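Pyruvate kinase (Pyrobaculum aerophilum, PDB 3QTG) catalyses the last step of glycolysis, the interconversion of phosphoenolpyruvate plus ADP with pyruvate plus ATP, as a metal-dependent homotetramer. Local coordinates at residues E185-I190 and L221-Q226; N55-R60 and S191-N196. All coordinates share one frame; numbering follows the deposited sequence.

From the N terminus, residues 55-60 come first, on helix 54-71 after the second strand of the TIM barrel. The chain then passes through the third barrel strand and a separate mixed sheet before returning as helix 181-190. Its last turns, 185-190, run straight into 191-196, which closes the long loop of interaction 2 against helix 54-71. After strand 199-202 and helix 208-220, residues 221-226 close the short loop of interaction 1. The segments alternate, so the two contacts cross. They also touch, where Phe223 meets Ser191 and Arg194. Together they tie helix 54-71, the end of helix 181-190 with the turn after it, and the loop before strand 226-231 on the outside of the barrel.

Interaction 1 (E185-I190 and L221-Q226); sequences EALKAI and LGFQSQ
Helix 185-190 and the turn at 221-226 approach most closely at Lys188 and Leu221, whose CA atoms lie 7.0 Å apart, and no hydrogen bond joins them. Leu221 supplies much of the loop's side of the contact. Its two methyl groups divide the work. Leu221 CD1 rests 4.0 Å from Leu187 CB. Leu221 CD2 lies 4.0 Å from Lys188 CB. The lysine and leucine side chains cross at about a right angle. Lys188 bends at chi2 and chi3, and its end leads away from the loop, so it offers carbon rather than charge to the leucine. CG of Leu221 is anti to the carbonyl carbon (chi1 -71°), which carries the branch towards the helix.

Phe223 comes in beside it, with its CG likewise anti to the carbonyl carbon. The carbonyl oxygen of Leu187 sits at the ring edge, near its plane, with Phe223 CE1 3.7 Å from Leu187 O. The far end of the ring also approaches a methyl group, at 4.4 Å between Phe223 CZ and Leu187 CD1. Leu187 O has a conventional partner as well, the hydroxyl of Ser191. Leu217 and Leu218 of helix 208-220 also touch Leu187.

Between the two loop residues, Gly222 has positive phi and ends helix 208-220 in a Schellman motif. The chain then turns into barrel strand 226-231, with Ser225 OG hydrogen-bonded to Ile197 O on the way. The contact thus packs the helix preceding barrel strand 199-202 against the turn preceding the next strand. Leu187 also lies near Leu49, probably part of the ATP site. The chemistry is largely apolar: Leu187 and Phe223 are buried, Leu221 is partly exposed, and the lysine charge stays at the margin.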
loop_
_atom_site.group_PDB
_atom_site.type_symbol
_atom_site.label_atom_id
_atom_site.label_comp_id
_atom_site.label_asym_id
_atom_site.label_seq_id
_atom_site.Cartn_x
_atom_site.Cartn_y
_atom_site.Cartn_z
ATOM N N GLU A 185 -25.784 -22.335 -41.438
ATOM C CA GLU A 185 -27.050 -22.105 -42.134
ATOM C C GLU A 185 -27.774 -20.853 -41.641
ATOM O O GLU A 185 -28.292 -20.086 -42.446
ATOM C CB GLU A 185 -27.980 -23.326 -42.008
ATOM C CG GLU A 185 -27.536 -24.585 -42.791
ATOM C CD GLU A 185 -28.563 -25.737 -42.740
ATOM O OE1 GLU A 185 -29.011 -26.160 -43.836
ATOM O OE2 GLU A 185 -28.919 -26.219 -41.627
ATOM N N ALA A 186 -27.824 -20.659 -40.322
ATOM C CA ALA A 186 -28.503 -19.499 -39.729
ATOM C C ALA A 186 -27.800 -18.174 -40.027
ATOM O O ALA A 186 -28.450 -17.148 -40.227
ATOM C CB ALA A 186 -28.684 -19.694 -38.208
ATOM N N LEU A 187 -26.473 -18.197 -40.078
ATOM C CA LEU A 187 -25.702 -16.995 -40.396
ATOM C C LEU A 187 -25.827 -16.533 -41.861
ATOM O O LEU A 187 -25.823 -15.323 -42.142
ATOM C CB LEU A 187 -24.241 -17.163 -39.974
ATOM C CG LEU A 187 -23.759 -16.481 -38.672
ATOM C CD1 LEU A 187 -24.861 -15.835 -37.828
ATOM C CD2 LEU A 187 -22.906 -17.409 -37.832
ATOM N N LYS A 188 -25.938 -17.461 -42.806
ATOM C CA LYS A 188 -26.106 -16.994 -44.184
ATOM C C LYS A 188 -27.555 -16.657 -44.527
ATOM O O LYS A 188 -27.806 -15.784 -45.356
ATOM C CB LYS A 188 -25.402 -17.860 -45.242
ATOM C CG LYS A 188 -25.198 -19.304 -44.918
ATOM C CD LYS A 188 -23.920 -19.775 -45.590
ATOM C CE LYS A 188 -24.002 -21.244 -45.971
ATOM N NZ LYS A 188 -22.888 -21.631 -46.886
ATOM N N ALA A 189 -28.492 -17.292 -43.837
ATOM C CA ALA A 189 -29.901 -16.915 -43.928
ATOM C C ALA A 189 -30.124 -15.452 -43.552
ATOM O O ALA A 189 -31.019 -14.796 -44.086
ATOM C CB ALA A 189 -30.748 -17.816 -43.033
ATOM N N ILE A 190 -29.298 -14.949 -42.635
ATOM C CA ILE A 190 -29.478 -13.616 -42.045
ATOM C C ILE A 190 -28.463 -12.606 -42.597
ATOM O O ILE A 190 -28.595 -11.405 -42.389
ATOM C CB ILE A 190 -29.507 -13.707 -40.478
ATOM C CG1 ILE A 190 -30.935 -13.969 -39.990
ATOM C CG2 ILE A 190 -28.955 -12.473 -39.794
ATOM C CD1 ILE A 190 -31.225 -15.436 -39.679
ATOM N N LEU A 221 -18.552 -14.069 -44.568
ATOM C CA LEU A 221 -19.933 -13.709 -44.885
ATOM C C LEU A 221 -20.185 -12.208 -44.842
ATOM O O LEU A 221 -21.310 -11.755 -45.045
ATOM C CB LEU A 221 -20.899 -14.452 -43.958
ATOM C CG LEU A 221 -21.037 -15.950 -44.204
ATOM C CD1 LEU A 221 -21.800 -16.606 -43.068
ATOM C CD2 LEU A 221 -21.711 -16.232 -45.567
ATOM N N GLY A 222 -19.124 -11.445 -44.599
ATOM C CA GLY A 222 -19.191 -9.981 -44.588
ATOM C C GLY A 222 -19.728 -9.343 -43.312
ATOM O O GLY A 222 -20.082 -8.169 -43.316
ATOM N N PHE A 223 -19.810 -10.105 -42.225
ATOM C CA PHE A 223 -20.198 -9.527 -40.939
ATOM C C PHE A 223 -19.069 -8.686 -40.369
ATOM O O PHE A 223 -17.891 -9.017 -40.542
ATOM C CB PHE A 223 -20.564 -10.611 -39.921
ATOM C CG PHE A 223 -21.931 -11.201 -40.121
ATOM C CD1 PHE A 223 -22.164 -12.127 -41.139
ATOM C CD2 PHE A 223 -22.983 -10.837 -39.290
ATOM C CE1 PHE A 223 -23.421 -12.682 -41.322
ATOM C CE2 PHE A 223 -24.248 -11.389 -39.465
ATOM C CZ PHE A 223 -24.464 -12.321 -40.490
ATOM N N GLN A 224 -19.438 -7.608 -39.683
ATOM C CA GLN A 224 -18.486 -6.838 -38.877
ATOM C C GLN A 224 -18.979 -6.797 -37.433
ATOM O O GLN A 224 -19.283 -5.740 -36.893
ATOM C CB GLN A 224 -18.308 -5.427 -39.439
ATOM C CG GLN A 224 -17.718 -5.392 -40.843
ATOM C CD GLN A 224 -17.944 -4.066 -41.547
ATOM O OE1 GLN A 224 -18.153 -4.026 -42.760
ATOM N NE2 GLN A 224 -17.915 -2.979 -40.791
ATOM N N SER A 225 -19.070 -7.968 -36.819
ATOM C CA SER A 225 -19.672 -8.095 -35.503
ATOM C C SER A 225 -18.656 -8.485 -34.436
ATOM O O SER A 225 -17.646 -9.127 -34.740
ATOM C CB SER A 225 -20.808 -9.105 -35.568
ATOM O OG SER A 225 -21.862 -8.584 -36.371
ATOM N N GLN A 226 -18.914 -8.074 -33.192
ATOM C CA GLN A 226 -18.111 -8.515 -32.046
ATOM C C GLN A 226 -18.539 -9.937 -31.738
ATOM O O GLN A 226 -19.719 -10.259 -31.858
ATOM C CB GLN A 226 -18.399 -7.641 -30.828
ATOM C CG GLN A 226 -18.014 -6.181 -30.997
ATOM C CD GLN A 226 -16.515 -6.003 -31.010
ATOM O OE1 GLN A 226 -15.936 -5.626 -32.019
ATOM N NE2 GLN A 226 -15.877 -6.296 -29.897
#

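Interaction 2 (N55-R60 and S191-N196); sequences NEVKFR and SPIRDN
Ile193 reaches across to helix 55-60 with two branches, and they meet very different surroundings. The more enclosed part is at its CD1, against buried Val57 and the helix backbone. Ile193 CD1 lies 4.1 Å from both Val57 CG1 and Lys58 CA. The valine also packs on Leu49, a probable ATP-site residue, and on Ile47 of barrel strand 44-48. Ile61, one turn further along helix 54-71, adds to the apolar bed of Ile193. With CG1 between the backbone N and carbonyl carbon (chi1 58°) and chi2 extended, CD1 reaches the helix while CG2 lies towards the lysine.

The solvent side belongs to exposed Lys58. Its chain runs out extended and bends only at chi4 (59°), bringing Lys58 NZ to 3.7 Å from Ile193 CG2. That is packing against a methyl, not a polar bond.

Behind Ile193, Ser191 O accepts a bent hydrogen bond (130° at the hydrogen) from Arg194 NH1 at 2.8 Å, with the donor above the carbonyl plane.

The contact joins helix 54-71 to the turn leading into barrel strand 199-202. One isoleucine carries it: CD1 packs on Val57 and the helix, CG2 lies beside the lysine ammonium group, and no hydrogen bond joins the segments.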
loop_
_atom_site.group_PDB
_atom_site.type_symbol
_atom_site.label_atom_id
_atom_site.label_comp_id
_atom_site.label_asym_id
_atom_site.label_seq_id
_atom_site.Cartn_x
_atom_site.Cartn_y
_atom_site.Cartn_z
ATOM N N ASN A 55 -37.393 -14.131 -40.923
ATOM C CA ASN A 55 -38.284 -12.970 -41.067
ATOM C C ASN A 55 -38.832 -12.433 -39.742
ATOM O O ASN A 55 -39.336 -11.300 -39.675
ATOM C CB ASN A 55 -39.395 -13.232 -42.093
ATOM C CG ASN A 55 -39.005 -12.774 -43.490
ATOM O OD1 ASN A 55 -39.201 -11.608 -43.854
ATOM N ND2 ASN A 55 -38.441 -13.687 -44.280
ATOM N N GLU A 56 -38.727 -13.247 -38.694
ATOM C CA GLU A 56 -38.879 -12.758 -37.319
ATOM C C GLU A 56 -37.662 -11.909 -36.912
ATOM O O GLU A 56 -37.812 -10.835 -36.335
ATOM C CB GLU A 56 -39.052 -13.920 -36.353
ATOM C CG GLU A 56 -40.397 -14.609 -36.445
ATOM C CD GLU A 56 -40.518 -15.756 -35.470
ATOM O OE1 GLU A 56 -39.473 -16.318 -35.060
ATOM O OE2 GLU A 56 -41.662 -16.097 -35.106
ATOM N N VAL A 57 -36.466 -12.405 -37.227
ATOM C CA VAL A 57 -35.222 -11.673 -37.006
ATOM C C VAL A 57 -35.257 -10.337 -37.738
ATOM O O VAL A 57 -35.007 -9.294 -37.135
ATOM C CB VAL A 57 -33.990 -12.480 -37.472
ATOM C CG1 VAL A 57 -32.725 -11.697 -37.242
ATOM C CG2 VAL A 57 -33.912 -13.804 -36.751
ATOM N N LYS A 58 -35.588 -10.384 -39.030
ATOM C CA LYS A 58 -35.648 -9.205 -39.894
ATOM C C LYS A 58 -36.591 -8.123 -39.360
ATOM O O LYS A 58 -36.203 -6.957 -39.276
ATOM C CB LYS A 58 -36.038 -9.614 -41.332
ATOM C CG LYS A 58 -35.878 -8.527 -42.375
ATOM C CD LYS A 58 -35.997 -9.091 -43.815
ATOM C CE LYS A 58 -36.004 -7.979 -44.854
ATOM N NZ LYS A 58 -34.767 -7.137 -44.812
ATOM N N PHE A 59 -37.817 -8.525 -39.012
ATOM C CA PHE A 59 -38.871 -7.632 -38.500
ATOM C C PHE A 59 -38.575 -7.058 -37.107
ATOM O O PHE A 59 -38.937 -5.915 -36.817
ATOM C CB PHE A 59 -40.239 -8.356 -38.539
ATOM C CG PHE A 59 -41.104 -8.143 -37.306
ATOM C CD1 PHE A 59 -41.116 -9.085 -36.273
ATOM C CD2 PHE A 59 -41.930 -7.020 -37.192
ATOM C CE1 PHE A 59 -41.914 -8.905 -35.135
ATOM C CE2 PHE A 59 -42.732 -6.824 -36.050
ATOM C CZ PHE A 59 -42.720 -7.771 -35.020
ATOM N N ARG A 60 -37.936 -7.851 -36.245
ATOM C CA ARG A 60 -37.568 -7.390 -34.899
ATOM C C ARG A 60 -36.453 -6.335 -34.973
ATOM O O ARG A 60 -36.543 -5.267 -34.358
ATOM C CB ARG A 60 -37.168 -8.570 -34.003
ATOM C CG ARG A 60 -38.357 -9.422 -33.533
ATOM C CD ARG A 60 -37.938 -10.800 -33.040
ATOM N NE ARG A 60 -39.092 -11.642 -32.690
ATOM C CZ ARG A 60 -39.023 -12.939 -32.401
ATOM N NH1 ARG A 60 -37.860 -13.569 -32.399
ATOM N NH2 ARG A 60 -40.122 -13.618 -32.095
ATOM N N SER A 191 -27.486 -13.115 -43.348
ATOM C CA SER A 191 -26.464 -12.297 -44.015
ATOM C C SER A 191 -26.912 -11.087 -44.848
ATOM O O SER A 191 -26.136 -10.136 -44.971
ATOM C CB SER A 191 -25.533 -13.178 -44.854
ATOM O OG SER A 191 -24.718 -13.970 -44.000
ATOM N N PRO A 192 -28.132 -11.109 -45.438
ATOM C CA PRO A 192 -28.588 -9.851 -46.068
ATOM C C PRO A 192 -28.709 -8.642 -45.110
ATOM O O PRO A 192 -28.603 -7.499 -45.557
ATOM C CB PRO A 192 -29.962 -10.220 -46.643
ATOM C CG PRO A 192 -29.926 -11.718 -46.796
ATOM C CD PRO A 192 -29.108 -12.201 -45.639
ATOM N N ILE A 193 -28.911 -8.891 -43.815
ATOM C CA ILE A 193 -29.058 -7.801 -42.824
ATOM C C ILE A 193 -27.870 -7.731 -41.835
ATOM O O ILE A 193 -27.983 -7.234 -40.711
ATOM C CB ILE A 193 -30.438 -7.876 -42.096
ATOM C CG1 ILE A 193 -30.620 -9.226 -41.393
ATOM C CG2 ILE A 193 -31.579 -7.673 -43.112
ATOM C CD1 ILE A 193 -31.592 -9.188 -40.245
ATOM N N ARG A 194 -26.725 -8.217 -42.300
ATOM C CA ARG A 194 -25.536 -8.352 -41.483
ATOM C C ARG A 194 -24.976 -7.027 -40.979
ATOM O O ARG A 194 -24.255 -7.003 -39.974
ATOM C CB ARG A 194 -24.455 -9.087 -42.266
ATOM C CG ARG A 194 -24.075 -8.387 -43.551
ATOM C CD ARG A 194 -22.900 -9.057 -44.181
ATOM N NE ARG A 194 -22.498 -8.413 -45.430
ATOM C CZ ARG A 194 -23.005 -8.735 -46.614
ATOM N NH1 ARG A 194 -23.938 -9.668 -46.695
ATOM N NH2 ARG A 194 -22.587 -8.123 -47.711
ATOM N N ASP A 195 -25.285 -5.931 -41.678
ATOM C CA ASP A 195 -24.761 -4.631 -41.291
ATOM C C ASP A 195 -25.490 -4.069 -40.050
ATOM O O ASP A 195 -25.021 -3.140 -39.394
ATOM C CB ASP A 195 -24.753 -3.665 -42.490
ATOM C CG ASP A 195 -23.535 -3.886 -43.417
ATOM O OD1 ASP A 195 -22.526 -4.498 -42.970
ATOM O OD2 ASP A 195 -23.578 -3.452 -44.586
ATOM N N ASN A 196 -26.631 -4.675 -39.734
ATOM C CA ASN A 196 -27.421 -4.291 -38.581
ATOM C C ASN A 196 -27.199 -5.172 -37.353
ATOM O O ASN A 196 -27.900 -5.029 -36.357
ATOM C CB ASN A 196 -28.899 -4.259 -38.960
ATOM C CG ASN A 196 -29.358 -2.879 -39.344
ATOM O OD1 ASN A 196 -29.222 -1.935 -38.567
ATOM N ND2 ASN A 196 -29.911 -2.750 -40.549
#